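Local coordinates for Ice-binding protein 1 (Shewanella frigidimarina, PDB 6BG8), which adsorbs its bacterium onto ice, inhibits ice-crystal growth and lowers the freezing point of a solution below its melting point, the present chain being its ice-binding domain, at residues T123-R126 with G127-T131; S83-A86 with F87-S91. All coordinates share one frame; numbering follows the deposited sequence.

Contact 1: residues T123-R126 with G127-T131. With SO4 (sulfate ion), chain C.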
ATOM      1  N   THR A 123     -20.641   6.383  -4.449  1.00  9.47           N
ATOM      2  CA  THR A 123     -20.660   4.930  -4.333  1.00  8.60           C
ATOM      3  C   THR A 123     -20.263   4.372  -5.692  1.00  8.08           C
ATOM      4  O   THR A 123     -20.957   4.612  -6.685  1.00 14.14           O
ATOM      5  CB  THR A 123     -22.035   4.409  -3.898  1.00 11.14           C
ATOM      6  OG1 THR A 123     -22.363   4.938  -2.603  1.00 12.94           O
ATOM      7  CG2 THR A 123     -22.028   2.886  -3.830  1.00  9.13           C
ATOM      8  N   LEU A 124     -19.140   3.668  -5.743  1.00  7.41           N
ATOM      9  CA  LEU A 124     -18.610   3.123  -6.990  1.00  8.14           C
ATOM     10  C   LEU A 124     -18.640   1.603  -6.970  1.00  9.21           C
ATOM     11  O   LEU A 124     -18.396   0.979  -5.931  1.00  8.60           O
ATOM     12  CB  LEU A 124     -17.173   3.599  -7.238  1.00  7.11           C
ATOM     13  CG  LEU A 124     -17.007   5.099  -7.490  1.00  8.61           C
ATOM     14  CD1 LEU A 124     -15.526   5.460  -7.706  1.00  9.63           C
ATOM     15  CD2 LEU A 124     -17.870   5.544  -8.665  1.00 15.96           C
ATOM     16  N   THR A 125     -18.913   1.016  -8.130  1.00 10.52           N
ATOM     17  CA  THR A 125     -18.846  -0.425  -8.294  1.00  8.82           C
ATOM     18  C   THR A 125     -17.467  -0.822  -8.826  1.00  6.80           C
ATOM     19  O   THR A 125     -16.615   0.024  -9.115  1.00  9.61           O
ATOM     20  CB  THR A 125     -19.979  -0.894  -9.201  1.00 12.68           C
ATOM     21  OG1 THR A 125     -20.094  -0.005 -10.313  1.00 14.76           O
ATOM     22  CG2 THR A 125     -21.282  -0.840  -8.433  1.00 16.61           C
ATOM     23  N   ARG A 126     -17.245  -2.127  -8.937  0.53  7.18           N
ATOM     24  CA  ARG A 126     -15.935  -2.600  -9.354  0.53  8.27           C
ATOM     25  C   ARG A 126     -15.613  -2.117 -10.764  0.53  7.66           C
ATOM     26  O   ARG A 126     -16.495  -1.766 -11.556  0.53  7.50           O
ATOM     27  CB  ARG A 126     -15.866  -4.122  -9.291  0.53  8.27           C
ATOM     28  CG  ARG A 126     -16.588  -4.809 -10.412  0.53  8.73           C
ATOM     29  CD  ARG A 126     -17.142  -6.119  -9.915  0.53 10.37           C
ATOM     30  NE  ARG A 126     -17.534  -7.005 -10.997  0.53  9.05           N
ATOM     31  CZ  ARG A 126     -17.627  -8.322 -10.875  0.53 12.08           C
ATOM     32  NH1 ARG A 126     -17.342  -8.904  -9.714  0.53  6.92           N
ATOM     33  NH2 ARG A 126     -17.992  -9.055 -11.920  0.53  9.41           N
ATOM     34  N   GLY A 127     -14.331  -2.093 -11.070  1.00  5.28           N
ATOM     35  CA  GLY A 127     -13.883  -1.632 -12.361  1.00  6.00           C
ATOM     36  C   GLY A 127     -12.524  -0.975 -12.241  1.00  9.49           C
ATOM     37  O   GLY A 127     -11.872  -1.040 -11.201  1.00  7.72           O
ATOM     38  N   VAL A 128     -12.136  -0.331 -13.340  1.00  8.30           N
ATOM     39  CA  VAL A 128     -10.870   0.376 -13.498  1.00  5.57           C
ATOM     40  C   VAL A 128     -11.191   1.840 -13.733  1.00  6.85           C
ATOM     41  O   VAL A 128     -11.846   2.181 -14.728  1.00  9.65           O
ATOM     42  CB  VAL A 128     -10.053  -0.168 -14.679  1.00  6.67           C
ATOM     43  CG1 VAL A 128      -8.763   0.657 -14.850  1.00  7.56           C
ATOM     44  CG2 VAL A 128      -9.756  -1.643 -14.491  1.00  5.35           C
ATOM     45  N   TYR A 129     -10.708   2.704 -12.844  1.00  7.16           N
ATOM     46  CA  TYR A 129     -11.017   4.128 -12.882  1.00  6.72           C
ATOM     47  C   TYR A 129      -9.728   4.905 -13.086  1.00  7.03           C
ATOM     48  O   TYR A 129      -8.832   4.863 -12.235  1.00  6.78           O
ATOM     49  CB  TYR A 129     -11.720   4.554 -11.587  1.00  6.28           C
ATOM     50  CG  TYR A 129     -13.035   3.852 -11.382  1.00  5.90           C
ATOM     51  CD1 TYR A 129     -13.102   2.628 -10.724  1.00  7.24           C
ATOM     52  CD2 TYR A 129     -14.215   4.382 -11.892  1.00 11.04           C
ATOM     53  CE1 TYR A 129     -14.305   1.978 -10.548  1.00  6.69           C
ATOM     54  CE2 TYR A 129     -15.430   3.735 -11.714  1.00  9.57           C
ATOM     55  CZ  TYR A 129     -15.466   2.531 -11.041  1.00  7.87           C
ATOM     56  OH  TYR A 129     -16.665   1.872 -10.870  1.00 11.79           O
ATOM     57  N   LYS A 130      -9.638   5.610 -14.213  1.00  5.74           N
ATOM     58  CA  LYS A 130      -8.407   6.268 -14.637  1.00  4.86           C
ATOM     59  C   LYS A 130      -8.625   7.767 -14.777  1.00  8.49           C
ATOM     60  O   LYS A 130      -9.679   8.212 -15.247  1.00  8.70           O
ATOM     61  CB  LYS A 130      -7.922   5.691 -15.965  1.00  3.49           C
ATOM     62  CG  LYS A 130      -6.578   6.234 -16.435  1.00  5.52           C
ATOM     63  CD  LYS A 130      -6.224   5.606 -17.776  1.00  7.49           C
ATOM     64  CE  LYS A 130      -5.017   6.283 -18.429  1.00 10.07           C
ATOM     65  NZ  LYS A 130      -3.801   6.237 -17.562  1.00 12.64           N
ATOM     66  N   THR A 131      -7.627   8.538 -14.347  1.00  7.01           N
ATOM     67  CA  THR A 131      -7.559   9.962 -14.629  1.00  8.28           C
ATOM     68  C   THR A 131      -6.094  10.347 -14.681  1.00 10.35           C
ATOM     69  O   THR A 131      -5.255   9.734 -14.014  1.00  7.65           O
ATOM     70  CB  THR A 131      -8.288  10.819 -13.586  1.00 10.17           C
ATOM     71  OG1 THR A 131      -8.186  12.211 -13.942  1.00  6.51           O
ATOM     72  CG2 THR A 131      -7.686  10.611 -12.215  1.00 10.03           C
TER
HETATM   73  S   SO4 C 301     -18.654  -5.799 -14.176  0.52 18.99           S
HETATM   74  O1  SO4 C 301     -18.157  -7.169 -14.180  0.52 18.49           O
HETATM   75  O2  SO4 C 301     -18.380  -5.128 -15.441  0.52 16.78           O
HETATM   76  O3  SO4 C 301     -20.057  -5.846 -13.794  0.52 23.97           O
HETATM   77  O4  SO4 C 301     -18.013  -4.948 -13.203  0.52 19.39           O
HETATM   78  O   HOH W   1     -19.396   2.938 -10.358  1.00 18.54           O
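Y129 reaches back across a corner of the beta-solenoid to meet L124 and T125. The corner joins strand 122-125 to strand 127-131, whose short segments run at 121° to each other. With CG anti to its own carbonyl carbon (chi1 -62°), the Y129 side chain heads inward toward the preceding strand. Its hydroxyl donates a short hydrogen bond to the T125 carbonyl, OH to O 2.5 Å. That oxygen lies at the ring edge, in the ring plane, while the hydroxyl sits above the plane of the carbonyl. L124 comes over one face of the ring with CD1. Its CB stays 4.3 Å from Y129 CZ. F156 meets the same ring with nearly parallel planes. A water bridges T125 and Y129. It accepts from T125 N and donates to Y129 OH, 3.0 Å in each case. The tyrosine oxygen therefore gives one bond and takes one, and both link it to T125. G127 takes a phi of 148°, with backbone angles that leave no room for a side chain beside R126 O. R126 turns outward, away from the tyrosine, and is described here in one of its two modelled conformers. Its NH1 forms a salt bridge with D149 and a hydrogen bond with S152. The other edge of the guanidinium faces a sulfate, probably from the crystallisation liquor, with the sulfur in the guanidinium plane. R126 NH2 donates to sulfate O1 at 2.9 Å, and R126 NE to sulfate O4 at 3.1 Å.

Contact 2: residues S83-A86 with F87-S91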
ATOM      1  N   SER A  83      20.202 -15.515  -0.114  1.00  8.97           N
ATOM      2  CA  SER A  83      20.822 -14.384   0.555  1.00 10.41           C
ATOM      3  C   SER A  83      19.771 -13.304   0.717  1.00 12.50           C
ATOM      4  O   SER A  83      18.739 -13.306   0.035  1.00 10.61           O
ATOM      5  CB  SER A  83      22.007 -13.841  -0.241  1.00  9.36           C
ATOM      6  OG  SER A  83      21.544 -13.320  -1.480  1.00 10.52           O
ATOM      7  N   MET A  84      20.039 -12.381   1.640  1.00  8.74           N
ATOM      8  CA  MET A  84      19.134 -11.253   1.800  1.00  7.68           C
ATOM      9  C   MET A  84      19.118 -10.388   0.547  1.00  8.65           C
ATOM     10  O   MET A  84      18.069  -9.867   0.159  1.00  9.07           O
ATOM     11  CB  MET A  84      19.528 -10.437   3.027  1.00 10.98           C
ATOM     12  CG  MET A  84      18.477  -9.432   3.433  1.00  9.48           C
ATOM     13  SD  MET A  84      16.991 -10.225   4.086  1.00  9.49           S
ATOM     14  CE  MET A  84      17.516 -10.672   5.748  1.00  7.88           C
ATOM     15  N   VAL A  85      20.274 -10.228  -0.105  1.00  6.78           N
ATOM     16  CA  VAL A  85      20.331  -9.477  -1.359  1.00  7.20           C
ATOM     17  C   VAL A  85      19.392 -10.086  -2.397  1.00  5.69           C
ATOM     18  O   VAL A  85      18.660  -9.369  -3.091  1.00  7.77           O
ATOM     19  CB  VAL A  85      21.782  -9.417  -1.875  1.00  7.00           C
ATOM     20  CG1 VAL A  85      21.821  -8.911  -3.310  1.00 11.29           C
ATOM     21  CG2 VAL A  85      22.625  -8.532  -0.973  1.00 14.07           C
ATOM     22  N   ALA A  86      19.386 -11.416  -2.515  1.00  7.78           N
ATOM     23  CA  ALA A  86      18.509 -12.050  -3.498  1.00  6.71           C
ATOM     24  C   ALA A  86      17.043 -11.832  -3.149  1.00  8.12           C
ATOM     25  O   ALA A  86      16.205 -11.656  -4.042  1.00  6.05           O
ATOM     26  CB  ALA A  86      18.817 -13.541  -3.600  1.00  6.06           C
ATOM     27  N   PHE A  87      16.710 -11.847  -1.856  1.00  8.92           N
ATOM     28  CA  PHE A  87      15.328 -11.598  -1.445  1.00  6.66           C
ATOM     29  C   PHE A  87      14.908 -10.178  -1.793  1.00  8.60           C
ATOM     30  O   PHE A  87      13.801  -9.954  -2.304  1.00  6.56           O
ATOM     31  CB  PHE A  87      15.182 -11.852   0.057  1.00  6.80           C
ATOM     32  CG  PHE A  87      13.927 -11.276   0.665  1.00  6.54           C
ATOM     33  CD1 PHE A  87      12.680 -11.791   0.341  1.00  8.43           C
ATOM     34  CD2 PHE A  87      13.999 -10.223   1.571  1.00  8.59           C
ATOM     35  CE1 PHE A  87      11.527 -11.265   0.903  1.00  8.02           C
ATOM     36  CE2 PHE A  87      12.849  -9.694   2.144  1.00  6.17           C
ATOM     37  CZ  PHE A  87      11.607 -10.217   1.802  1.00  7.32           C
ATOM     38  N   ILE A  88      15.787  -9.207  -1.528  1.00  8.43           N
ATOM     39  CA  ILE A  88      15.506  -7.822  -1.888  1.00  8.02           C
ATOM     40  C   ILE A  88      15.405  -7.677  -3.405  1.00  6.73           C
ATOM     41  O   ILE A  88      14.575  -6.916  -3.918  1.00  7.40           O
ATOM     42  CB  ILE A  88      16.590  -6.897  -1.301  1.00  5.35           C
ATOM     43  CG1 ILE A  88      16.572  -6.902   0.246  1.00  5.99           C
ATOM     44  CG2 ILE A  88      16.480  -5.486  -1.902  1.00  8.34           C
ATOM     45  CD1 ILE A  88      15.347  -6.262   0.870  1.00  7.74           C
ATOM     46  N   ASN A  89      16.247  -8.402  -4.148  1.00  5.61           N
ATOM     47  CA  ASN A  89      16.224  -8.300  -5.604  1.00  5.69           C
ATOM     48  C   ASN A  89      14.876  -8.723  -6.168  1.00  8.57           C
ATOM     49  O   ASN A  89      14.310  -8.043  -7.034  1.00  7.78           O
ATOM     50  CB  ASN A  89      17.328  -9.157  -6.208  1.00  7.23           C
ATOM     51  CG  ASN A  89      18.674  -8.521  -6.064  1.00 10.16           C
ATOM     52  OD1 ASN A  89      18.776  -7.333  -5.743  1.00  7.25           O
ATOM     53  ND2 ASN A  89      19.720  -9.301  -6.294  1.00  9.39           N
ATOM     54  N   GLN A  90      14.362  -9.868  -5.713  1.00  6.52           N
ATOM     55  CA  GLN A  90      13.072 -10.328  -6.207  1.00  9.08           C
ATOM     56  C   GLN A  90      11.960  -9.396  -5.767  1.00  8.18           C
ATOM     57  O   GLN A  90      11.024  -9.140  -6.532  1.00  9.76           O
ATOM     58  CB  GLN A  90      12.788 -11.759  -5.748  1.00  7.27           C
ATOM     59  CG  GLN A  90      11.668 -12.414  -6.545  1.00 10.13           C
ATOM     60  CD  GLN A  90      12.024 -12.521  -8.021  1.00  7.64           C
ATOM     61  OE1 GLN A  90      13.010 -13.165  -8.388  1.00 12.10           O
ATOM     62  NE2 GLN A  90      11.231 -11.883  -8.870  1.00  8.28           N
ATOM     63  N   SER A  91      12.046  -8.870  -4.541  1.00  7.37           N
ATOM     64  CA  SER A  91      11.031  -7.931  -4.084  1.00  6.68           C
ATOM     65  C   SER A  91      11.045  -6.667  -4.931  1.00  6.42           C
ATOM     66  O   SER A  91       9.985  -6.165  -5.326  1.00  7.66           O
ATOM     67  CB  SER A  91      11.248  -7.607  -2.605  1.00  5.27           C
ATOM     68  OG  SER A  91      11.023  -8.763  -1.813  1.00  7.32           O
TER
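M84 and F87 lie side by side on one flank of the first helical turn and make a Met-aromatic contact. M84 SD touches F87 CD2 at 3.9 Å. The sulfur is 5.1 Å from the ring centroid and approaches obliquely, 66° off the ring normal. With CG anti to the backbone N (chi1 -168°) and a bend at chi2, SD lies beside the ring; CE leads away from it. I88 leans on the same residue, with its CG1 3.3 Å from M84 O. V85 and N89 form a second pair, also side by side, with V85 CG1 3.7 Å from N89 ND2. N89 OD1 takes a hydrogen bond from R92, one turn further along the same helix.

Around the F87 ring, the next layer begins with S91. S91 OG sits 3.7 Å above one face of the F87 ring, offset toward the rim. The S91 hydroxyl donates to F87 O, the same oxygen that accepts from S91 N. The two donors arrive from opposite faces of the carbonyl plane. Further out, Y66 meets the ring edge-to-face, and F14 of strand 14-18, E10 and P78 also touch this buried side chain.

Regular backbone bonds hold the spacing of these residues. Of the four between 83-86 and 87-91, the straightest runs from I88 N to M84 O, 2.9 Å, with 167° at the hydrogen. F87 N also bonds to S83 O, less straight. S83 also acts through its side chain: OG accepts from A86 N at 3.1 Å. This is an N-cap serine, here starting helix 84-103, the long helix that runs beside the beta-solenoid in this ice-binding family.

In the fold
From the N terminus, the chain first forms strand 14-18 and the strands up to 65-66, then reaches contact 2 at the start of helix 84-103. The helix runs along the solenoid, and strands 112-114 and 122-125 lead on to contact 1. The two contacts follow in series and neither nest nor cross. Each is local, within one continuous stretch, so neither closes a long loop. Contact 2 sets the helix start against strand 14-18. Contact 1 joins strand 122-125, which pairs with 142-145, to strand 127-131, which pairs with 112-114 and 154-158. Their centres are about 34 Å apart, on opposite sides of the chain centre.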